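Local coordinates for protein PHOX (Pseudomonas fluorescens, PDB 4A9V) that hydrolyses phosphate monoesters as an alkaline phosphatase, a beta-propeller enzyme whose catalytic cofactor combines iron and calcium, at residues R382-E387 against E422-G427; T403-A406 against G412-V415; F483-R488 against P540-L545; I536-S539 against T544-V547. All coordinates share one frame; numbering follows the deposited sequence. Where two conformers were deposited one is given.

Contact 1 of 4, residues R382-E387 against E422-G427; sequences RMDRPE and EKNVYG. With CA (calcium ion), chain R; CA (calcium ion), chain Q; FEO (mu-oxo-diiron), chain S.
Asp384, three residues before the metal ligand Glu387 of this beta-propeller, meets Asn424 through one side-chain hydrogen bond beside an Asx turn. Asn424 ND2 donates to Asp384 OD2 over 3.0 Å. The bond is bent, 144° at the hydrogen, and it arrives from above the carboxylate plane, which is turned 48° from the amide. Neither group serves this pair alone: OD1 of Asp384 forms a salt bridge with Arg408, while ND2 of Asn424 also donates to OE1 of Gln428. The buried carboxylate thus joins Arg408 and Asn424, two points of the long loop between strands 398-402 and 428-434.

The far side of the asparagine amide orders its own backbone. Because chi1 (174°) carries the amide away from the residue's own N, OD1 can accept from Tyr426 N at 3.2 Å and Gly427 N at 3.0 Å, both on the same face of the amide. This Asx turn, with the wider Asx motif, fixes the chain just before strand 428-434.

On the other side, residues 382-387 lead into strand 386-391 and the cofactor. In the conformer described, NE of Arg385 forms a salt bridge with the iron ligand Asp292. Glu387 chelates one calcium ion with both carboxylate oxygens. Its OE2 also binds the second calcium ion and the mu-oxo-diiron, with Glu387 OE2 2.2 Å from FEO FE2.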
# COMPACT_ATOMS: atom_id res chain seq x y z
N ARG A 382 -2.92 -1.12 19.82
CA ARG A 382 -1.97 -1.85 18.98
C ARG A 382 -2.70 -2.88 18.12
O ARG A 382 -3.52 -3.64 18.63
CB ARG A 382 -0.95 -2.54 19.87
CG ARG A 382 -0.13 -1.56 20.71
CD ARG A 382 0.96 -2.27 21.48
NE ARG A 382 2.05 -2.67 20.60
CZ ARG A 382 3.17 -3.25 21.01
NH1 ARG A 382 3.25 -3.69 22.25
NH2 ARG A 382 4.18 -3.44 20.17
N MET A 383 -2.41 -2.89 16.82
CA MET A 383 -3.19 -3.65 15.85
C MET A 383 -2.36 -4.74 15.16
O MET A 383 -1.13 -4.65 15.05
CB MET A 383 -3.77 -2.71 14.79
CG MET A 383 -4.65 -1.60 15.35
SD MET A 383 -6.07 -2.14 16.31
CE MET A 383 -7.13 -2.77 15.01
N ASP A 384 -3.08 -5.71 14.59
CA ASP A 384 -2.46 -6.81 13.83
C ASP A 384 -2.15 -6.37 12.38
O ASP A 384 -2.80 -6.82 11.43
CB ASP A 384 -3.40 -8.02 13.78
CG ASP A 384 -3.55 -8.75 15.11
OD1 ASP A 384 -2.83 -8.43 16.08
OD2 ASP A 384 -4.37 -9.70 15.12
N ARG A 385 -1.11 -5.56 12.22
CA ARG A 385 -0.60 -5.16 10.90
C ARG A 385 -1.68 -4.60 9.99
O ARG A 385 -2.04 -5.21 8.97
CB ARG A 385 0.11 -6.32 10.22
CG ARG A 385 1.37 -6.77 10.93
CD ARG A 385 2.12 -7.77 10.08
NE ARG A 385 2.52 -7.17 8.83
CZ ARG A 385 2.75 -7.85 7.71
NH1 ARG A 385 2.90 -9.16 7.77
NH2 ARG A 385 2.98 -7.20 6.58
N PRO A 386 -2.13 -3.38 10.27
CA PRO A 386 -3.00 -2.69 9.33
C PRO A 386 -2.34 -2.53 7.97
O PRO A 386 -1.23 -2.01 7.87
CB PRO A 386 -3.22 -1.31 9.98
CG PRO A 386 -2.81 -1.47 11.40
CD PRO A 386 -1.76 -2.53 11.42
N GLU A 387 -3.04 -2.97 6.93
CA GLU A 387 -2.60 -2.69 5.57
C GLU A 387 -3.65 -1.79 4.90
O GLU A 387 -3.84 -0.67 5.37
CB GLU A 387 -2.20 -3.96 4.82
CG GLU A 387 -0.90 -4.54 5.40
CD GLU A 387 -0.21 -5.54 4.49
OE1 GLU A 387 -0.64 -6.71 4.47
OE2 GLU A 387 0.80 -5.18 3.82
N GLU A 422 -4.44 -15.06 19.53
CA GLU A 422 -2.99 -15.12 19.71
C GLU A 422 -2.34 -15.72 18.47
O GLU A 422 -2.96 -16.51 17.76
CB GLU A 422 -2.63 -15.97 20.93
CG GLU A 422 -2.90 -17.45 20.70
CD GLU A 422 -2.36 -18.36 21.79
OE1 GLU A 422 -1.77 -17.85 22.77
OE2 GLU A 422 -2.62 -19.58 21.69
N LYS A 423 -1.08 -15.38 18.23
CA LYS A 423 -0.27 -16.08 17.24
C LYS A 423 -1.04 -16.16 15.92
O LYS A 423 -1.25 -17.23 15.34
CB LYS A 423 0.12 -17.47 17.76
CG LYS A 423 0.95 -17.41 19.03
CD LYS A 423 1.25 -18.79 19.60
CE LYS A 423 1.96 -18.70 20.93
NZ LYS A 423 2.17 -20.03 21.58
N ASN A 424 -1.47 -15.00 15.45
CA ASN A 424 -2.41 -14.89 14.35
C ASN A 424 -1.69 -15.00 13.01
O ASN A 424 -0.94 -14.11 12.62
CB ASN A 424 -3.10 -13.53 14.48
CG ASN A 424 -4.01 -13.21 13.31
OD1 ASN A 424 -4.48 -14.10 12.59
ND2 ASN A 424 -4.34 -11.92 13.17
N VAL A 425 -1.86 -16.14 12.34
CA VAL A 425 -1.20 -16.38 11.06
C VAL A 425 -2.09 -16.10 9.85
O VAL A 425 -1.61 -16.15 8.72
CB VAL A 425 -0.62 -17.80 10.98
CG1 VAL A 425 0.33 -18.06 12.14
CG2 VAL A 425 -1.72 -18.86 10.93
N TYR A 426 -3.37 -15.82 10.08
CA TYR A 426 -4.33 -15.72 8.97
C TYR A 426 -4.84 -14.31 8.67
O TYR A 426 -5.16 -14.01 7.53
CB TYR A 426 -5.54 -16.62 9.21
CG TYR A 426 -5.20 -18.10 9.28
CD1 TYR A 426 -4.78 -18.79 8.16
CD2 TYR A 426 -5.37 -18.81 10.47
CE1 TYR A 426 -4.51 -20.15 8.22
CE2 TYR A 426 -5.12 -20.17 10.53
CZ TYR A 426 -4.72 -20.84 9.40
OH TYR A 426 -4.46 -22.19 9.50
N GLY A 427 -5.03 -13.50 9.71
CA GLY A 427 -5.55 -12.15 9.53
C GLY A 427 -7.07 -12.04 9.57
O GLY A 427 -7.80 -13.02 9.78
CA CA R . 1.36 -7.59 3.19
CA CA Q . 0.82 -4.65 1.05
FE1 FEO S . 4.02 -2.89 1.23
FE2 FEO S . 2.26 -3.61 4.14
O FEO S . 2.80 -3.96 2.32
O HOH W 1 3.66 -7.06 3.57
O HOH W 2 3.18 -4.05 -0.38
O HOH W 3 0.48 -2.90 -0.71
O HOH W 4 0.35 -5.84 -1.09
O HOH W 5 2.62 -6.56 1.19

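Contact 2 of 4, residues T403-A406 against G412-V415; sequences TNNA and GQPV
Within the long excursion that links strands 398-402 and 428-434, Asn405 and Gln413 tie two points of one loop together, amide to amide. Asn405 ND2 donates to Gln413 OE1 at 2.8 Å in a nearly straight bond, 163° at the hydrogen. The acceptor lies in the plane of the asparagine amide, whereas the donor is tilted out of the carbonyl plane of the glutamine, and the two amide planes stand 35° apart. Gln413 spans the gap with a chain that runs extended beyond CG, and its side chain rests on Arg382.

Asn405, with its CG opposite the backbone N (chi1 -177°), uses both ends of its amide. The second hydrogen of ND2 goes to OD1 of Asp384, so the nitrogen holds two acceptors, and OD1 of Asn405 takes the backbone N of Lys407. Buried as it is, the amide is thus matched at each of its polar atoms. Arg408 reinforces the same closure, giving NH1 to the carbonyl of Pro414. No backbone bond joins 403-406 to 412-415; this amide pair links them, while the backbone of Asn405 bonds to Asn424. The bond from Asn405 OD1 to the N two residues on is the pattern of an Asx turn.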
# COMPACT_ATOMS: atom_id res chain seq x y z
N THR A 403 -3.42 -7.91 8.52
CA THR A 403 -3.05 -8.99 7.64
C THR A 403 -2.67 -10.27 8.41
O THR A 403 -2.97 -11.38 7.96
CB THR A 403 -1.96 -8.55 6.63
OG1 THR A 403 -1.91 -9.51 5.57
CG2 THR A 403 -0.59 -8.42 7.25
N ASN A 404 -2.01 -10.10 9.55
CA ASN A 404 -1.66 -11.18 10.48
C ASN A 404 -0.85 -10.56 11.63
O ASN A 404 -0.55 -9.36 11.60
CB ASN A 404 -0.88 -12.30 9.78
CG ASN A 404 0.31 -11.79 8.98
OD1 ASN A 404 1.22 -11.16 9.52
ND2 ASN A 404 0.33 -12.12 7.69
N ASN A 405 -0.57 -11.34 12.66
CA ASN A 405 0.32 -10.90 13.73
C ASN A 405 0.71 -12.08 14.59
O ASN A 405 0.03 -12.42 15.56
CB ASN A 405 -0.35 -9.83 14.59
CG ASN A 405 0.58 -9.29 15.66
OD1 ASN A 405 1.74 -9.69 15.75
ND2 ASN A 405 0.10 -8.32 16.42
N ALA A 406 1.84 -12.67 14.25
CA ALA A 406 2.35 -13.83 14.96
C ALA A 406 2.65 -13.51 16.43
O ALA A 406 2.77 -14.43 17.24
CB ALA A 406 3.59 -14.34 14.26
N GLY A 412 2.20 -7.01 26.14
CA GLY A 412 2.06 -5.73 25.47
C GLY A 412 1.12 -5.76 24.27
O GLY A 412 0.75 -4.70 23.76
N GLN A 413 0.77 -6.95 23.80
CA GLN A 413 -0.16 -7.12 22.68
C GLN A 413 -1.26 -8.10 23.08
O GLN A 413 -1.34 -9.22 22.57
CB GLN A 413 0.56 -7.60 21.42
CG GLN A 413 1.61 -6.61 20.93
CD GLN A 413 2.10 -6.92 19.53
OE1 GLN A 413 1.32 -6.92 18.58
NE2 GLN A 413 3.40 -7.09 19.39
N PRO A 414 -2.14 -7.67 23.99
CA PRO A 414 -3.16 -8.57 24.50
C PRO A 414 -4.16 -8.97 23.42
O PRO A 414 -4.52 -8.17 22.56
CB PRO A 414 -3.85 -7.74 25.60
CG PRO A 414 -3.55 -6.32 25.26
CD PRO A 414 -2.19 -6.34 24.61
N VAL A 415 -4.73 -10.15 23.58
CA VAL A 415 -5.80 -10.63 22.72
C VAL A 415 -7.09 -9.95 23.14
O VAL A 415 -7.42 -9.90 24.33
CB VAL A 415 -5.95 -12.15 22.87
CG1 VAL A 415 -7.15 -12.64 22.08
CG2 VAL A 415 -4.68 -12.86 22.43

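Contact 3 of 4, residues F483-R488 against P540-L545; sequences FDKAGR and PDQKTL
A single side-chain oxygen, OE1 of Gln542, grips the start of a tight turn in place of any backbone pairing. It accepts from Lys485 N over 2.9 Å, almost straight at 169°, and also takes a hydrogen from water 6 at 2.7 Å; that water in turn accepts from Ala486 N. Two successive backbone N-H groups are thus tied to one amide oxygen, the first directly and the second through the water. The chain of Gln542 bends at chi2 (-73°), which brings its amide across the aliphatic part of Lys485, with CD of Gln542 3.6 Å from CG of Lys485.

The lysine passes the amide fully extended and ends on the neighbouring backbone, where NZ bonds to Pro540 O at 2.9 Å. The same carbonyl receives a weak bond from NE2 of Gln542. Residues 484-487 form a type I beta turn between strands 478-483 and 489-493, and residues 540-543 connect strands 532-538 and 544-550, so the contact joins the hairpin loops of two adjacent propeller sheets.

Behind the turn, Asp484 braces its own loop. Its chi1 of 60° sets the carboxylate over the turn, where OD1 accepts from Arg488 N at 3.0 Å. OD2, also bonded to Trp490 NE1, uses its syn lone pair for the salt bridge with Arg488 NE at 2.9 Å.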
# COMPACT_ATOMS: atom_id res chain seq x y z
N PHE A 483 -12.92 -1.10 -3.64
CA PHE A 483 -14.33 -1.12 -4.02
C PHE A 483 -14.46 -0.79 -5.50
O PHE A 483 -13.73 0.06 -6.02
CB PHE A 483 -15.14 -0.10 -3.21
CG PHE A 483 -15.69 -0.65 -1.93
CD1 PHE A 483 -16.79 -1.50 -1.96
CD2 PHE A 483 -15.15 -0.30 -0.70
CE1 PHE A 483 -17.31 -2.01 -0.80
CE2 PHE A 483 -15.68 -0.81 0.47
CZ PHE A 483 -16.77 -1.65 0.42
N ASP A 484 -15.45 -1.38 -6.15
CA ASP A 484 -15.92 -0.86 -7.42
C ASP A 484 -17.21 -0.06 -7.22
O ASP A 484 -17.73 0.05 -6.10
CB ASP A 484 -16.09 -1.98 -8.46
CG ASP A 484 -17.08 -3.04 -8.05
OD1 ASP A 484 -18.04 -2.73 -7.32
OD2 ASP A 484 -16.95 -4.17 -8.57
N LYS A 485 -17.68 0.57 -8.29
CA LYS A 485 -18.80 1.50 -8.19
C LYS A 485 -20.07 0.80 -7.73
O LYS A 485 -20.92 1.40 -7.08
CB LYS A 485 -19.03 2.20 -9.53
CG LYS A 485 -17.96 3.20 -9.89
CD LYS A 485 -18.22 3.82 -11.25
CE LYS A 485 -17.14 4.81 -11.63
NZ LYS A 485 -17.38 5.41 -12.98
N ALA A 486 -20.21 -0.48 -8.07
CA ALA A 486 -21.38 -1.26 -7.68
C ALA A 486 -21.39 -1.59 -6.19
O ALA A 486 -22.42 -1.98 -5.66
CB ALA A 486 -21.45 -2.53 -8.49
N GLY A 487 -20.23 -1.51 -5.54
CA GLY A 487 -20.13 -1.83 -4.13
C GLY A 487 -19.62 -3.23 -3.81
O GLY A 487 -19.73 -3.68 -2.68
N ARG A 488 -19.06 -3.91 -4.81
CA ARG A 488 -18.29 -5.12 -4.52
C ARG A 488 -16.99 -4.74 -3.82
O ARG A 488 -16.31 -3.81 -4.24
CB ARG A 488 -17.97 -5.87 -5.81
CG ARG A 488 -19.12 -6.69 -6.38
CD ARG A 488 -18.81 -7.25 -7.76
NE ARG A 488 -18.93 -6.23 -8.80
CZ ARG A 488 -20.05 -5.95 -9.46
NH1 ARG A 488 -21.16 -6.62 -9.20
NH2 ARG A 488 -20.06 -4.98 -10.36
N PRO A 540 -13.25 3.56 -15.90
CA PRO A 540 -14.47 4.23 -15.46
C PRO A 540 -15.74 3.43 -15.74
O PRO A 540 -16.63 3.38 -14.89
CB PRO A 540 -14.42 5.55 -16.22
CG PRO A 540 -12.96 5.83 -16.33
CD PRO A 540 -12.32 4.49 -16.56
N ASP A 541 -15.77 2.71 -16.86
CA ASP A 541 -16.93 1.91 -17.21
C ASP A 541 -17.00 0.55 -16.52
O ASP A 541 -17.99 -0.16 -16.68
CB ASP A 541 -17.06 1.75 -18.74
CG ASP A 541 -15.97 0.86 -19.35
OD1 ASP A 541 -15.16 0.26 -18.62
OD2 ASP A 541 -15.92 0.78 -20.60
N GLN A 542 -16.01 0.24 -15.68
CA GLN A 542 -16.02 -0.94 -14.82
C GLN A 542 -15.90 -2.25 -15.59
O GLN A 542 -16.06 -3.33 -15.02
CB GLN A 542 -17.27 -0.96 -13.93
CG GLN A 542 -17.56 0.35 -13.22
CD GLN A 542 -16.60 0.64 -12.09
OE1 GLN A 542 -16.79 0.15 -10.98
NE2 GLN A 542 -15.64 1.52 -12.33
N LYS A 543 -15.53 -2.15 -16.87
CA LYS A 543 -15.37 -3.33 -17.72
C LYS A 543 -13.94 -3.86 -17.76
O LYS A 543 -13.69 -4.95 -18.27
CB LYS A 543 -15.89 -3.03 -19.12
CG LYS A 543 -17.38 -2.77 -19.15
CD LYS A 543 -17.83 -2.33 -20.52
CE LYS A 543 -19.33 -2.12 -20.57
NZ LYS A 543 -19.76 -1.58 -21.89
N THR A 544 -13.00 -3.10 -17.21
CA THR A 544 -11.63 -3.57 -17.03
C THR A 544 -11.22 -3.38 -15.58
O THR A 544 -11.39 -2.31 -15.00
CB THR A 544 -10.63 -2.84 -17.95
OG1 THR A 544 -11.05 -2.97 -19.31
CG2 THR A 544 -9.24 -3.40 -17.81
N LEU A 545 -10.72 -4.46 -14.99
CA LEU A 545 -10.13 -4.44 -13.66
C LEU A 545 -8.63 -4.61 -13.83
O LEU A 545 -8.18 -5.60 -14.42
CB LEU A 545 -10.73 -5.58 -12.81
CG LEU A 545 -10.37 -5.65 -11.31
CD1 LEU A 545 -11.28 -6.65 -10.60
CD2 LEU A 545 -8.92 -6.03 -11.09
O HOH W 6 -18.89 -1.58 -10.71

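Contact 4 of 4, residues I536-S539 against T544-V547; sequences ISFS and TLFV
Phe546 N donates to Ser537 O at 2.8 Å, the shortest hydrogen bond between the two segments. The return bond, Ser537 N to Phe546 O, measures 3.0 Å, which makes these two residues a hydrogen-bonded antiparallel pair between the non-hydrogen-bonded pairs Ile536-Val547 and Phe538-Leu545. At the loop end the ladder changes character. Ser539 N still donates to Thr544 O at 3.0 Å, but Thr544 N turns to the hydroxyl, Ser539 OG, at 3.1 Å. With chi1 at 58°, OG sits between its own backbone N and carbonyl carbon, where it can serve Thr544 and also bond to Asp541 OD1, its stronger partner.

The two faces of the beta hairpin differ. On one, Phe538 and Leu545 lie side by side and point the same way, with ring atom CE2 3.6 Å from Leu545 CG; the CD1 branch of Leu545 lies near CZ, and the CD2 branch meets Ile536 CG1 at 4.1 Å. On the other face, the Phe546 ring brings its edge to Ser537 O, and Thr544 CG2 rests 3.6 Å above the ring plane, offset toward the rim.

Each face looks onto a neighbouring sheet. Ile536, Phe538 and Leu545 pack on Trp490 of strand 489-493, whereas Ser537 and Phe546 lie against Met71 and Leu73 of strand 68-76. Strand 544-550 also pairs with strand 572-578, which bonds onward to the N-terminal strand 30-37, consistent with the velcro closure of beta-propellers.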
# COMPACT_ATOMS: atom_id res chain seq x y z
N ILE A 536 -5.02 -2.34 -7.34
CA ILE A 536 -6.29 -2.50 -8.02
C ILE A 536 -6.81 -1.15 -8.50
O ILE A 536 -6.75 -0.16 -7.78
CB ILE A 536 -7.33 -3.23 -7.14
CG1 ILE A 536 -8.62 -3.47 -7.93
CG2 ILE A 536 -7.59 -2.49 -5.84
CD1 ILE A 536 -9.56 -4.43 -7.24
N SER A 537 -7.27 -1.12 -9.74
CA SER A 537 -7.95 0.05 -10.31
C SER A 537 -9.00 -0.46 -11.30
O SER A 537 -8.83 -1.54 -11.85
CB SER A 537 -6.97 0.94 -11.07
OG SER A 537 -5.93 1.41 -10.23
N PHE A 538 -10.03 0.33 -11.55
CA PHE A 538 -11.01 0.01 -12.57
C PHE A 538 -10.99 1.08 -13.66
O PHE A 538 -10.85 2.26 -13.38
CB PHE A 538 -12.41 -0.09 -11.96
CG PHE A 538 -12.60 -1.29 -11.08
CD1 PHE A 538 -12.21 -1.27 -9.76
CD2 PHE A 538 -13.17 -2.44 -11.60
CE1 PHE A 538 -12.30 -2.41 -8.98
CE2 PHE A 538 -13.27 -3.59 -10.82
CZ PHE A 538 -12.86 -3.56 -9.51
N SER A 539 -11.30 0.68 -14.88
CA SER A 539 -11.70 1.66 -15.88
C SER A 539 -12.98 2.34 -15.40
O SER A 539 -13.77 1.74 -14.68
CB SER A 539 -11.92 0.98 -17.23
OG SER A 539 -12.91 -0.02 -17.11
N THR A 544 -13.00 -3.10 -17.21
CA THR A 544 -11.63 -3.57 -17.03
C THR A 544 -11.22 -3.38 -15.58
O THR A 544 -11.39 -2.31 -15.00
CB THR A 544 -10.63 -2.84 -17.95
OG1 THR A 544 -11.05 -2.97 -19.31
CG2 THR A 544 -9.24 -3.40 -17.81
N LEU A 545 -10.72 -4.46 -14.99
CA LEU A 545 -10.13 -4.44 -13.66
C LEU A 545 -8.63 -4.61 -13.83
O LEU A 545 -8.18 -5.60 -14.42
CB LEU A 545 -10.73 -5.58 -12.81
CG LEU A 545 -10.37 -5.65 -11.31
CD1 LEU A 545 -11.28 -6.65 -10.60
CD2 LEU A 545 -8.92 -6.03 -11.09
N PHE A 546 -7.86 -3.61 -13.41
CA PHE A 546 -6.41 -3.68 -13.44
C PHE A 546 -5.90 -4.16 -12.09
O PHE A 546 -6.34 -3.66 -11.05
CB PHE A 546 -5.81 -2.30 -13.75
CG PHE A 546 -6.28 -1.72 -15.06
CD1 PHE A 546 -5.65 -2.06 -16.25
CD2 PHE A 546 -7.33 -0.81 -15.11
CE1 PHE A 546 -6.04 -1.49 -17.44
CE2 PHE A 546 -7.72 -0.24 -16.31
CZ PHE A 546 -7.09 -0.59 -17.48
N VAL A 547 -5.00 -5.14 -12.09
CA VAL A 547 -4.51 -5.73 -10.85
C VAL A 547 -3.03 -6.04 -11.01
O VAL A 547 -2.58 -6.45 -12.08
CB VAL A 547 -5.33 -6.99 -10.46
CG1 VAL A 547 -5.23 -8.08 -11.52
CG2 VAL A 547 -4.88 -7.52 -9.10

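How the contacts relate
The four contacts fall into two pairs. Contacts 1 and 2 touch, their centres about 5 Å apart: both draw on the loop between strands 398-402 and 428-434, and Asn424 O probably accepts from Asn405 N. Contacts 3 and 4 have centres about 8 Å apart and share Thr544 and Leu545; Asp484 CB packs on the Phe538 ring between them. The centres of contacts 2 and 4 lie about 32 Å apart, on opposite sides of the chain's centre. The chemistry follows location. Contacts 1 and 2 are buried but small, each resting on one side-chain bond, contact 4 is a buried strand ladder with apolar packing, and contact 3, partly exposed, relies on lysine, amide and water.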